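Local coordinates for OBCA, Oxalate Biosynthetic Component A (Burkholderia glumae, PDB 4NNB), which belongs to the Oxalate Biosynthetic Component A family and combines a family-specific N-terminal domain with a TIM-barrel domain that holds a magnesium ion, at residues L6-A11 / S500-E505; L457-A462 / D468-G473; R214-G219 / L514-V519; G477-D482 / G487-A492. One frame throughout, in Å; residues are numbered along the deposited sequence.

Contact 1: L6-A11 / S500-E505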
loop_
_atom_site.group_PDB
_atom_site.type_symbol
_atom_site.label_atom_id
_atom_site.label_comp_id
_atom_site.label_asym_id
_atom_site.label_seq_id
_atom_site.Cartn_x
_atom_site.Cartn_y
_atom_site.Cartn_z
ATOM N N LEU A 6 15.058 3.022 -16.787
ATOM C CA LEU A 6 14.401 2.490 -15.591
ATOM C C LEU A 6 13.154 1.664 -15.882
ATOM O O LEU A 6 12.473 1.862 -16.894
ATOM C CB LEU A 6 14.061 3.612 -14.611
ATOM C CG LEU A 6 15.217 4.273 -13.866
ATOM C CD1 LEU A 6 15.720 5.490 -14.619
ATOM C CD2 LEU A 6 14.770 4.673 -12.481
ATOM N N TYR A 7 12.853 0.726 -14.992
ATOM C CA TYR A 7 11.579 0.034 -15.093
ATOM C C TYR A 7 10.738 0.334 -13.856
ATOM O O TYR A 7 11.272 0.523 -12.762
ATOM C CB TYR A 7 11.747 -1.471 -15.350
ATOM C CG TYR A 7 12.457 -2.248 -14.261
ATOM C CD1 TYR A 7 11.737 -2.943 -13.294
ATOM C CD2 TYR A 7 13.845 -2.309 -14.214
ATOM C CE1 TYR A 7 12.387 -3.668 -12.296
ATOM C CE2 TYR A 7 14.500 -3.019 -13.223
ATOM C CZ TYR A 7 13.765 -3.702 -12.269
ATOM O OH TYR A 7 14.415 -4.416 -11.283
ATOM N N ILE A 8 9.427 0.421 -14.050
ATOM C CA ILE A 8 8.520 0.707 -12.951
ATOM C C ILE A 8 7.913 -0.602 -12.503
ATOM O O ILE A 8 7.416 -1.376 -13.320
ATOM C CB ILE A 8 7.399 1.692 -13.361
ATOM C CG1 ILE A 8 8.013 3.047 -13.746
ATOM C CG2 ILE A 8 6.365 1.859 -12.224
ATOM C CD1 ILE A 8 7.039 4.021 -14.436
ATOM N N THR A 9 7.989 -0.856 -11.198
ATOM C CA THR A 9 7.224 -1.941 -10.599
ATOM C C THR A 9 5.921 -1.409 -10.000
ATOM O O THR A 9 5.930 -0.476 -9.203
ATOM C CB THR A 9 8.039 -2.684 -9.503
ATOM O OG1 THR A 9 9.140 -3.377 -10.118
ATOM C CG2 THR A 9 7.147 -3.719 -8.783
ATOM N N ALA A 10 4.794 -1.998 -10.389
ATOM C CA ALA A 10 3.521 -1.685 -9.740
ATOM C C ALA A 10 3.274 -2.671 -8.594
ATOM O O ALA A 10 3.452 -3.871 -8.761
ATOM C CB ALA A 10 2.396 -1.776 -10.739
ATOM N N ALA A 11 2.858 -2.178 -7.434
ATOM C CA ALA A 11 2.549 -3.082 -6.314
ATOM C C ALA A 11 1.130 -2.813 -5.808
ATOM O O ALA A 11 0.938 -2.002 -4.913
ATOM C CB ALA A 11 3.567 -2.912 -5.187
ATOM N N SER A 500 1.281 6.112 -13.645
ATOM C CA SER A 500 1.252 7.161 -14.679
ATOM C C SER A 500 2.024 8.380 -14.232
ATOM O O SER A 500 2.794 8.946 -15.002
ATOM C CB SER A 500 -0.187 7.584 -15.015
ATOM O OG SER A 500 -0.944 6.491 -15.485
ATOM N N LEU A 501 1.810 8.770 -12.979
ATOM C CA LEU A 501 2.437 9.952 -12.412
ATOM C C LEU A 501 3.941 9.807 -12.227
ATOM O O LEU A 501 4.692 10.734 -12.524
ATOM C CB LEU A 501 1.770 10.331 -11.090
ATOM C CG LEU A 501 0.378 10.944 -11.235
ATOM C CD1 LEU A 501 -0.332 10.986 -9.889
ATOM C CD2 LEU A 501 0.482 12.349 -11.833
ATOM N N VAL A 502 4.401 8.660 -11.743
ATOM C CA VAL A 502 5.842 8.490 -11.622
ATOM C C VAL A 502 6.504 8.409 -13.003
ATOM O O VAL A 502 7.597 8.933 -13.197
ATOM C CB VAL A 502 6.242 7.287 -10.736
ATOM C CG1 VAL A 502 6.067 5.987 -11.491
ATOM C CG2 VAL A 502 7.695 7.439 -10.303
ATOM N N ARG A 503 5.834 7.765 -13.957
ATOM C CA ARG A 503 6.310 7.696 -15.336
ATOM C C ARG A 503 6.475 9.104 -15.890
ATOM O O ARG A 503 7.485 9.431 -16.519
ATOM C CB ARG A 503 5.308 6.926 -16.186
ATOM C CG ARG A 503 5.679 6.800 -17.668
ATOM C CD ARG A 503 4.578 6.055 -18.407
ATOM N NE ARG A 503 4.795 5.960 -19.847
ATOM C CZ ARG A 503 4.374 6.866 -20.724
ATOM N NH1 ARG A 503 3.729 7.950 -20.303
ATOM N NH2 ARG A 503 4.601 6.694 -22.019
ATOM N N GLU A 504 5.476 9.937 -15.629
ATOM C CA GLU A 504 5.474 11.327 -16.070
ATOM C C GLU A 504 6.668 12.097 -15.497
ATOM O O GLU A 504 7.413 12.745 -16.239
ATOM C CB GLU A 504 4.142 11.970 -15.667
ATOM C CG GLU A 504 3.980 13.446 -15.986
ATOM C CD GLU A 504 2.597 13.949 -15.592
ATOM O OE1 GLU A 504 1.760 14.142 -16.501
ATOM O OE2 GLU A 504 2.345 14.137 -14.377
ATOM N N GLU A 505 6.856 12.016 -14.184
ATOM C CA GLU A 505 7.978 12.686 -13.532
ATOM C C GLU A 505 9.335 12.191 -14.053
ATOM O O GLU A 505 10.273 12.983 -14.213
ATOM C CB GLU A 505 7.886 12.542 -12.005
ATOM C CG GLU A 505 9.033 13.212 -11.260
ATOM C CD GLU A 505 8.802 13.331 -9.763
ATOM O OE1 GLU A 505 7.911 12.636 -9.222
ATOM O OE2 GLU A 505 9.515 14.136 -9.123
#

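Contact 2: L457-A462 / D468-G473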
loop_
_atom_site.group_PDB
_atom_site.type_symbol
_atom_site.label_atom_id
_atom_site.label_comp_id
_atom_site.label_asym_id
_atom_site.label_seq_id
_atom_site.Cartn_x
_atom_site.Cartn_y
_atom_site.Cartn_z
ATOM N N LEU A 457 10.335 11.966 -2.518
ATOM C CA LEU A 457 11.768 11.731 -2.637
ATOM C C LEU A 457 12.109 10.701 -3.702
ATOM O O LEU A 457 13.259 10.625 -4.136
ATOM C CB LEU A 457 12.326 11.231 -1.298
ATOM C CG LEU A 457 12.176 12.135 -0.083
ATOM C CD1 LEU A 457 12.635 11.413 1.169
ATOM C CD2 LEU A 457 12.981 13.414 -0.288
ATOM N N LEU A 458 11.121 9.901 -4.112
ATOM C CA LEU A 458 11.372 8.711 -4.940
ATOM C C LEU A 458 12.263 8.936 -6.147
ATOM O O LEU A 458 13.270 8.245 -6.321
ATOM C CB LEU A 458 10.063 8.101 -5.435
ATOM C CG LEU A 458 9.451 6.950 -4.652
ATOM C CD1 LEU A 458 8.201 6.487 -5.390
ATOM C CD2 LEU A 458 10.450 5.797 -4.457
ATOM N N VAL A 459 11.877 9.880 -6.999
ATOM C CA VAL A 459 12.620 10.110 -8.229
ATOM C C VAL A 459 14.012 10.696 -7.980
ATOM O O VAL A 459 14.980 10.231 -8.576
ATOM C CB VAL A 459 11.821 10.965 -9.230
ATOM C CG1 VAL A 459 12.685 11.332 -10.437
ATOM C CG2 VAL A 459 10.586 10.203 -9.671
ATOM N N ASP A 460 14.122 11.694 -7.105
ATOM C CA ASP A 460 15.427 12.301 -6.844
ATOM C C ASP A 460 16.403 11.266 -6.276
ATOM O O ASP A 460 17.552 11.177 -6.719
ATOM C CB ASP A 460 15.320 13.476 -5.876
ATOM C CG ASP A 460 14.725 14.722 -6.521
ATOM O OD1 ASP A 460 14.817 14.874 -7.757
ATOM O OD2 ASP A 460 14.164 15.546 -5.778
ATOM N N VAL A 461 15.935 10.488 -5.300
ATOM C CA VAL A 461 16.777 9.483 -4.655
ATOM C C VAL A 461 17.198 8.393 -5.627
ATOM O O VAL A 461 18.359 7.991 -5.654
ATOM C CB VAL A 461 16.078 8.852 -3.441
ATOM C CG1 VAL A 461 16.874 7.657 -2.916
ATOM C CG2 VAL A 461 15.904 9.877 -2.352
ATOM N N ALA A 462 16.261 7.925 -6.446
ATOM C CA ALA A 462 16.560 6.848 -7.379
ATOM C C ALA A 462 17.548 7.293 -8.458
ATOM O O ALA A 462 18.456 6.545 -8.857
ATOM C CB ALA A 462 15.285 6.331 -8.015
ATOM N N ASP A 468 18.071 1.286 -11.024
ATOM C CA ASP A 468 17.504 0.751 -12.249
ATOM C C ASP A 468 15.986 0.729 -12.271
ATOM O O ASP A 468 15.386 0.414 -13.295
ATOM C CB ASP A 468 18.010 -0.666 -12.442
ATOM C CG ASP A 468 19.504 -0.738 -12.370
ATOM O OD1 ASP A 468 20.145 -0.407 -13.383
ATOM O OD2 ASP A 468 20.035 -1.091 -11.303
ATOM N N GLY A 469 15.359 1.052 -11.153
ATOM C CA GLY A 469 13.915 0.941 -11.101
ATOM C C GLY A 469 13.300 1.673 -9.941
ATOM O O GLY A 469 13.983 2.012 -8.976
ATOM N N ILE A 470 11.994 1.914 -10.040
ATOM C CA ILE A 470 11.222 2.531 -8.973
ATOM C C ILE A 470 9.901 1.777 -8.852
ATOM O O ILE A 470 9.285 1.426 -9.863
ATOM C CB ILE A 470 10.925 4.023 -9.279
ATOM C CG1 ILE A 470 12.202 4.852 -9.208
ATOM C CG2 ILE A 470 9.900 4.612 -8.287
ATOM C CD1 ILE A 470 12.002 6.283 -9.720
ATOM N N ARG A 471 9.473 1.530 -7.617
ATOM C CA ARG A 471 8.223 0.831 -7.359
ATOM C C ARG A 471 7.224 1.785 -6.720
ATOM O O ARG A 471 7.585 2.596 -5.851
ATOM C CB ARG A 471 8.469 -0.389 -6.437
ATOM C CG ARG A 471 7.249 -0.852 -5.636
ATOM C CD ARG A 471 7.467 -2.244 -4.980
ATOM N NE ARG A 471 6.776 -2.328 -3.699
ATOM C CZ ARG A 471 6.806 -3.381 -2.880
ATOM N NH1 ARG A 471 7.488 -4.480 -3.199
ATOM N NH2 ARG A 471 6.157 -3.317 -1.730
ATOM N N VAL A 472 5.970 1.699 -7.160
ATOM C CA VAL A 472 4.877 2.437 -6.519
ATOM C C VAL A 472 3.667 1.514 -6.486
ATOM O O VAL A 472 3.659 0.480 -7.153
ATOM C CB VAL A 472 4.500 3.712 -7.307
ATOM C CG1 VAL A 472 5.598 4.757 -7.189
ATOM C CG2 VAL A 472 4.230 3.364 -8.771
ATOM N N GLY A 473 2.654 1.881 -5.711
ATOM C CA GLY A 473 1.402 1.143 -5.710
ATOM C C GLY A 473 0.714 1.239 -4.363
ATOM O O GLY A 473 1.343 1.654 -3.388
#

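Contact 3: R214-G219 / L514-V519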
loop_
_atom_site.group_PDB
_atom_site.type_symbol
_atom_site.label_atom_id
_atom_site.label_comp_id
_atom_site.label_asym_id
_atom_site.label_seq_id
_atom_site.Cartn_x
_atom_site.Cartn_y
_atom_site.Cartn_z
ATOM N N ARG A 214 -4.258 -2.653 -16.038
ATOM C CA ARG A 214 -4.238 -1.192 -16.092
ATOM C C ARG A 214 -2.887 -0.614 -15.695
ATOM O O ARG A 214 -2.410 0.325 -16.325
ATOM C CB ARG A 214 -5.338 -0.588 -15.217
ATOM C CG ARG A 214 -6.737 -0.950 -15.670
ATOM C CD ARG A 214 -7.659 0.218 -15.459
ATOM N NE ARG A 214 -7.121 1.431 -16.069
ATOM C CZ ARG A 214 -7.590 2.650 -15.839
ATOM N NH1 ARG A 214 -7.032 3.697 -16.425
ATOM N NH2 ARG A 214 -8.613 2.822 -15.014
ATOM N N SER A 215 -2.273 -1.161 -14.648
ATOM C CA SER A 215 -0.959 -0.683 -14.220
ATOM C C SER A 215 0.111 -0.873 -15.292
ATOM O O SER A 215 0.942 0.020 -15.528
ATOM C CB SER A 215 -0.531 -1.365 -12.910
ATOM O OG SER A 215 -1.275 -0.834 -11.828
ATOM N N MET A 216 0.105 -2.034 -15.933
ATOM C CA MET A 216 1.036 -2.293 -17.028
ATOM C C MET A 216 0.803 -1.323 -18.189
ATOM O O MET A 216 1.750 -0.822 -18.798
ATOM C CB MET A 216 0.863 -3.711 -17.553
ATOM C CG MET A 216 1.556 -4.782 -16.740
ATOM S SD MET A 216 1.243 -6.308 -17.616
ATOM C CE MET A 216 2.176 -6.029 -19.109
ATOM N N ARG A 217 -0.460 -1.042 -18.482
ATOM C CA ARG A 217 -0.767 -0.161 -19.606
ATOM C C ARG A 217 -0.449 1.298 -19.305
ATOM O O ARG A 217 -0.232 2.084 -20.216
ATOM C CB ARG A 217 -2.209 -0.383 -20.064
ATOM C CG ARG A 217 -2.351 -1.746 -20.700
ATOM C CD ARG A 217 -3.768 -2.123 -21.031
ATOM N NE ARG A 217 -3.792 -3.425 -21.695
ATOM C CZ ARG A 217 -4.892 -4.091 -22.028
ATOM N NH1 ARG A 217 -6.086 -3.593 -21.758
ATOM N NH2 ARG A 217 -4.790 -5.267 -22.624
ATOM N N ALA A 218 -0.369 1.639 -18.019
ATOM C CA ALA A 218 0.018 2.977 -17.598
ATOM C C ALA A 218 1.536 3.099 -17.554
ATOM O O ALA A 218 2.068 4.189 -17.331
ATOM C CB ALA A 218 -0.599 3.323 -16.219
ATOM N N GLY A 219 2.234 1.982 -17.746
ATOM C CA GLY A 219 3.683 2.013 -17.855
ATOM C C GLY A 219 4.502 1.036 -17.013
ATOM O O GLY A 219 5.724 1.009 -17.126
ATOM N N LEU A 514 11.509 1.461 -19.561
ATOM C CA LEU A 514 11.473 0.155 -20.220
ATOM C C LEU A 514 10.101 -0.511 -20.128
ATOM O O LEU A 514 9.413 -0.404 -19.107
ATOM C CB LEU A 514 12.532 -0.763 -19.612
ATOM C CG LEU A 514 13.929 -0.148 -19.547
ATOM C CD1 LEU A 514 14.868 -1.007 -18.737
ATOM C CD2 LEU A 514 14.491 0.077 -20.956
ATOM N N THR A 515 9.709 -1.198 -21.195
ATOM C CA THR A 515 8.451 -1.939 -21.231
ATOM C C THR A 515 8.653 -3.344 -20.683
ATOM O O THR A 515 9.791 -3.798 -20.515
ATOM C CB THR A 515 7.976 -2.134 -22.667
ATOM O OG1 THR A 515 8.906 -2.984 -23.342
ATOM C CG2 THR A 515 7.865 -0.800 -23.403
ATOM N N ALA A 516 7.547 -4.042 -20.449
ATOM C CA ALA A 516 7.596 -5.433 -20.002
ATOM C C ALA A 516 8.402 -6.302 -20.964
ATOM O O ALA A 516 9.285 -7.046 -20.539
ATOM C CB ALA A 516 6.196 -5.986 -19.827
ATOM N N ALA A 517 8.112 -6.199 -22.259
ATOM C CA ALA A 517 8.817 -7.010 -23.250
ATOM C C ALA A 517 10.314 -6.778 -23.170
ATOM O O ALA A 517 11.100 -7.709 -23.316
ATOM C CB ALA A 517 8.300 -6.728 -24.667
ATOM N N GLN A 518 10.712 -5.536 -22.921
ATOM C CA GLN A 518 12.131 -5.213 -22.847
ATOM C C GLN A 518 12.801 -5.743 -21.579
ATOM O O GLN A 518 13.941 -6.214 -21.621
ATOM C CB GLN A 518 12.331 -3.706 -22.913
ATOM C CG GLN A 518 11.960 -3.075 -24.252
ATOM C CD GLN A 518 12.032 -1.578 -24.182
ATOM O OE1 GLN A 518 11.223 -0.935 -23.502
ATOM N NE2 GLN A 518 13.021 -1.003 -24.857
ATOM N N VAL A 519 12.108 -5.631 -20.447
ATOM C CA VAL A 519 12.661 -6.116 -19.183
ATOM C C VAL A 519 12.851 -7.631 -19.250
ATOM O O VAL A 519 13.899 -8.132 -18.838
ATOM C CB VAL A 519 11.800 -5.677 -17.950
ATOM C CG1 VAL A 519 12.261 -6.396 -16.651
ATOM C CG2 VAL A 519 11.880 -4.180 -17.763
HETATM O O HOH W 1 8.366 0.225 -16.695
HETATM O O HOH W 2 6.314 0.679 -20.100
#

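Contact 4: G477-D482 / G487-A492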
loop_
_atom_site.group_PDB
_atom_site.type_symbol
_atom_site.label_atom_id
_atom_site.label_comp_id
_atom_site.label_asym_id
_atom_site.label_seq_id
_atom_site.Cartn_x
_atom_site.Cartn_y
_atom_site.Cartn_z
ATOM N N GLY A 477 1.792 3.094 -0.621
ATOM C CA GLY A 477 1.121 4.328 -0.238
ATOM C C GLY A 477 -0.203 4.460 -0.963
ATOM O O GLY A 477 -0.335 4.000 -2.097
ATOM N N LEU A 478 -1.179 5.106 -0.325
ATOM C CA LEU A 478 -2.541 5.169 -0.867
ATOM C C LEU A 478 -2.848 6.484 -1.588
ATOM O O LEU A 478 -3.941 6.654 -2.140
ATOM C CB LEU A 478 -3.557 4.950 0.254
ATOM C CG LEU A 478 -3.457 3.588 0.957
ATOM C CD1 LEU A 478 -4.511 3.448 2.071
ATOM C CD2 LEU A 478 -3.583 2.468 -0.078
ATOM N N THR A 479 -1.883 7.402 -1.592
ATOM C CA THR A 479 -2.125 8.764 -2.070
ATOM C C THR A 479 -1.393 9.159 -3.359
ATOM O O THR A 479 -0.440 8.503 -3.796
ATOM C CB THR A 479 -1.775 9.798 -0.971
ATOM O OG1 THR A 479 -0.401 9.660 -0.600
ATOM C CG2 THR A 479 -2.642 9.587 0.265
ATOM N N VAL A 480 -1.871 10.236 -3.975
ATOM C CA VAL A 480 -1.134 10.915 -5.033
ATOM C C VAL A 480 -1.126 12.411 -4.718
ATOM O O VAL A 480 -1.982 12.909 -3.969
ATOM C CB VAL A 480 -1.758 10.717 -6.433
ATOM C CG1 VAL A 480 -1.613 9.283 -6.914
ATOM C CG2 VAL A 480 -3.232 11.166 -6.436
ATOM N N ASN A 481 -0.155 13.124 -5.271
ATOM C CA ASN A 481 -0.229 14.578 -5.292
ATOM C C ASN A 481 -1.249 15.023 -6.338
ATOM O O ASN A 481 -1.436 14.351 -7.353
ATOM C CB ASN A 481 1.140 15.191 -5.597
ATOM C CG ASN A 481 2.119 15.009 -4.456
ATOM O OD1 ASN A 481 1.743 15.090 -3.290
ATOM N ND2 ASN A 481 3.371 14.753 -4.782
ATOM N N ASP A 482 -1.905 16.155 -6.085
ATOM C CA ASP A 482 -2.866 16.715 -7.032
ATOM C C ASP A 482 -2.930 18.213 -6.774
ATOM O O ASP A 482 -3.612 18.651 -5.854
ATOM C CB ASP A 482 -4.252 16.082 -6.845
ATOM C CG ASP A 482 -5.241 16.487 -7.939
ATOM O OD1 ASP A 482 -5.016 17.512 -8.621
ATOM O OD2 ASP A 482 -6.258 15.780 -8.114
ATOM N N GLY A 487 -4.648 21.771 -0.276
ATOM C CA GLY A 487 -3.950 20.753 0.491
ATOM C C GLY A 487 -3.013 19.915 -0.371
ATOM O O GLY A 487 -2.028 19.366 0.120
ATOM N N GLY A 488 -3.345 19.795 -1.655
ATOM C CA GLY A 488 -2.471 19.179 -2.644
ATOM C C GLY A 488 -2.327 17.658 -2.658
ATOM O O GLY A 488 -1.552 17.129 -3.467
ATOM N N VAL A 489 -3.044 16.960 -1.773
ATOM C CA VAL A 489 -2.943 15.497 -1.662
ATOM C C VAL A 489 -4.327 14.844 -1.607
ATOM O O VAL A 489 -5.262 15.416 -1.051
ATOM C CB VAL A 489 -2.136 15.082 -0.400
ATOM C CG1 VAL A 489 -2.039 13.533 -0.266
ATOM C CG2 VAL A 489 -0.739 15.696 -0.429
ATOM N N ARG A 490 -4.459 13.656 -2.197
ATOM C CA ARG A 490 -5.710 12.899 -2.153
ATOM C C ARG A 490 -5.424 11.404 -2.299
ATOM O O ARG A 490 -4.301 11.014 -2.617
ATOM C CB ARG A 490 -6.640 13.328 -3.286
ATOM C CG ARG A 490 -6.026 13.136 -4.686
ATOM C CD ARG A 490 -7.101 13.176 -5.767
ATOM N NE ARG A 490 -6.571 13.304 -7.124
ATOM C CZ ARG A 490 -6.247 12.272 -7.897
ATOM N NH1 ARG A 490 -6.392 11.033 -7.439
ATOM N NH2 ARG A 490 -5.767 12.471 -9.116
ATOM N N LYS A 491 -6.445 10.580 -2.075
ATOM C CA LYS A 491 -6.343 9.145 -2.314
ATOM C C LYS A 491 -6.178 8.892 -3.805
ATOM O O LYS A 491 -6.858 9.514 -4.640
ATOM C CB LYS A 491 -7.577 8.413 -1.766
ATOM C CG LYS A 491 -7.587 8.296 -0.231
ATOM C CD LYS A 491 -6.477 7.337 0.249
ATOM C CE LYS A 491 -6.179 7.434 1.737
ATOM N NZ LYS A 491 -7.099 6.635 2.596
ATOM N N ALA A 492 -5.242 8.013 -4.148
ATOM C CA ALA A 492 -5.049 7.625 -5.542
ATOM C C ALA A 492 -6.298 6.918 -6.075
ATOM O O ALA A 492 -6.993 6.237 -5.318
ATOM C CB ALA A 492 -3.830 6.704 -5.671
HETATM O O HOH W 3 -6.340 5.053 -2.866
#

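Contact 1: L6-A11 / S500-E505
Ile8 and Val502 meet methyl to methyl between a strand and a helix. CD1 of Ile8 lies 3.7 Å from CG1 of Val502, the two side chains reaching toward each other tip to tip. The torsions explain the reach: Ile8 has CG1 anti to its carbonyl carbon (chi1 -63°) and an extended second torsion, which carries CD1 well off the strand. Val502 offers its CG1 branch to the strand, and the same side chain also packs on Val459 and Ile470.

The second apolar contact uses the aliphatic root of a charged residue. Ile8 CD1 also rests 3.8 Å from Arg503 CB, and the two side chains cross at about a right angle. The root of the arginine packs against Ile8 while its extended chain takes the charged end to the exposed side of the helix.

The polar interactions lie within the helix or beyond the pair. Glu504 N donates to Ser500 O at 2.9 Å, a regular helical bond. Backbone bonds of Tyr7 with Ile470 and of Ile8 with Ala221 hold the strand between its parallel neighbours, 469-472 and 222-229.

Ile8, pointing from the strand to the covering helix, belongs to the apolar layer between the strands and the outer helices of a TIM barrel, here between strand 5-10 and helix 495-507.

Contact 2: L457-A462 / D468-G473
The helix carrying Leu458, Val459 and Ala462 runs nearly antiparallel to the strand carrying Ile470 and Val472, at 155° between their directions and with axes 9.3 Å apart. This is the returning half of a beta-alpha-beta unit of the TIM barrel, in which strand 444-449 leads through helix 458-465 to strand 469-472.

Ile470 is the strand residue on which the helix rests. Its CG1 sits 3.6 Å from CB of Ala462, where a small residue lets the helix come close. The other branch, CG2, turns to Leu458, whose CD1 lies 3.8 Å from it. The Ile470 and Val459 side chains cross at about a right angle, CD1 of Ile470 lying 4.2 Å from CG2 of Val459. All these groups are buried and aliphatic, as suits a layer between helix and strand.

Arg471 points the other way, into the barrel, where its side chain comes within about 4 Å of the magnesium ion; its NE makes a salt bridge with Asp476. One strand thus faces the apolar layer with Ile470 and the neighbourhood of the metal with Arg471.

CD1 of Leu458, the atom that meets Ile470, also lies 3.6 Å from CG1 of Val472.

Contact 3: R214-G219 / L514-V519
Met216 touches Ala516 through its terminal methyl alone, CE lying 4.1 Å from CB of the alanine. The thioether gets there by bending at chi3 (67°), and a flexible methionine opposite a small alanine suits a light contact between two helix ends.

Beside it the backbones meet through water. One water donates to Gly219 O at 2.8 Å and to Leu514 O at 2.7 Å; a second donates to Gly219 O at 3.0 Å and only weakly to Leu514 O. Two carbonyl oxygens facing each other cannot bond directly, so the waters supply the protons.

Each carbonyl is placed by a helix terminus. Gly219 closes helix 205-217 in a Schellman motif, its N donating to Met216 O at 3.0 Å, and its positive phi (131°) is a value natural to glycine. Across the waters, Thr515 is the N-cap of helix 516-523. In its capping box Thr515 N donates almost straight to Gln518 OE1 at 2.8 Å, and Thr515 OG1 accepts from Gln518 N.

Further out, Ser215 and Ala218 pack on helix 495-507, Leu514 is bonded through its backbone to Leu6 of strand 5-10, and Val519 leans on Tyr7 of that strand.

Contact 4: G477-D482 / G487-A492
Asp482 OD2 is gripped by two arginines, Arg490 across the hairpin and Arg484 in the turn. The bond from Arg490 NE is 2.7 Å and essentially straight (179°). It meets the anti lone pair of the carboxylate oxygen, which lies in the guanidinium plane, while the carboxylate plane stands at 78° to it. Asp482 can present this oxygen because its CG is anti to the backbone N.

Val480 pairs with Arg490 on the same face of the hairpin, and its CG2 sits over one face of the guanidinium, offset toward the rim and 3.3 Å from NH1. The methyl lends the flat group an apolar floor. At the edge, NH1 bonds to Lys491 O and NH2 makes a salt bridge with Glu497.

The backbones pair antiparallel. Val480 N donates to Arg490 O at 2.9 Å, and Arg490 N returns the bond to Val480 O. Ala492 N and a water both donate to Leu478 O, the nitrogen at 2.8 Å; the same water reaches Ala492 O. At the turn end Asp482 N bonds to Gly488 O, Gly488 adopting the positive phi that suits glycine.

Leu478 CB lies alongside the lysine chain, 3.8 Å from Lys491 CD, while Lys491 NZ is bonded to Thr137. With acidic partners at NE and NH2, the Arg490 guanidinium is fixed in rotation, and its positive charge is probably stabilised.

Contacts 1 and 2 share one wall of the barrel, their centres 8 Å apart. Strands 5-10 and 469-472 are neighbours there, with Thr9 N probably bonded to Ile470 O (2.9 Å). Contact 3 borders contact 1 on its other flank, where Leu6 O probably accepts from Leu514 N (2.9 Å). Contact 4 leaves the barrel and reaches helix 125-137 of the N-terminal region; it adjoins contact 2 in sequence, and Val480 CG1 lies 3.7 Å from Leu501 CD1 of contact 1. Metal ligand Glu475 sits between contacts 2 and 4 in sequence. Arg471 of contact 2 is about 5 Å from the oxaloacetate ion, whereas Leu478 of contact 4 is about 13 Å away, both measured from the side chains.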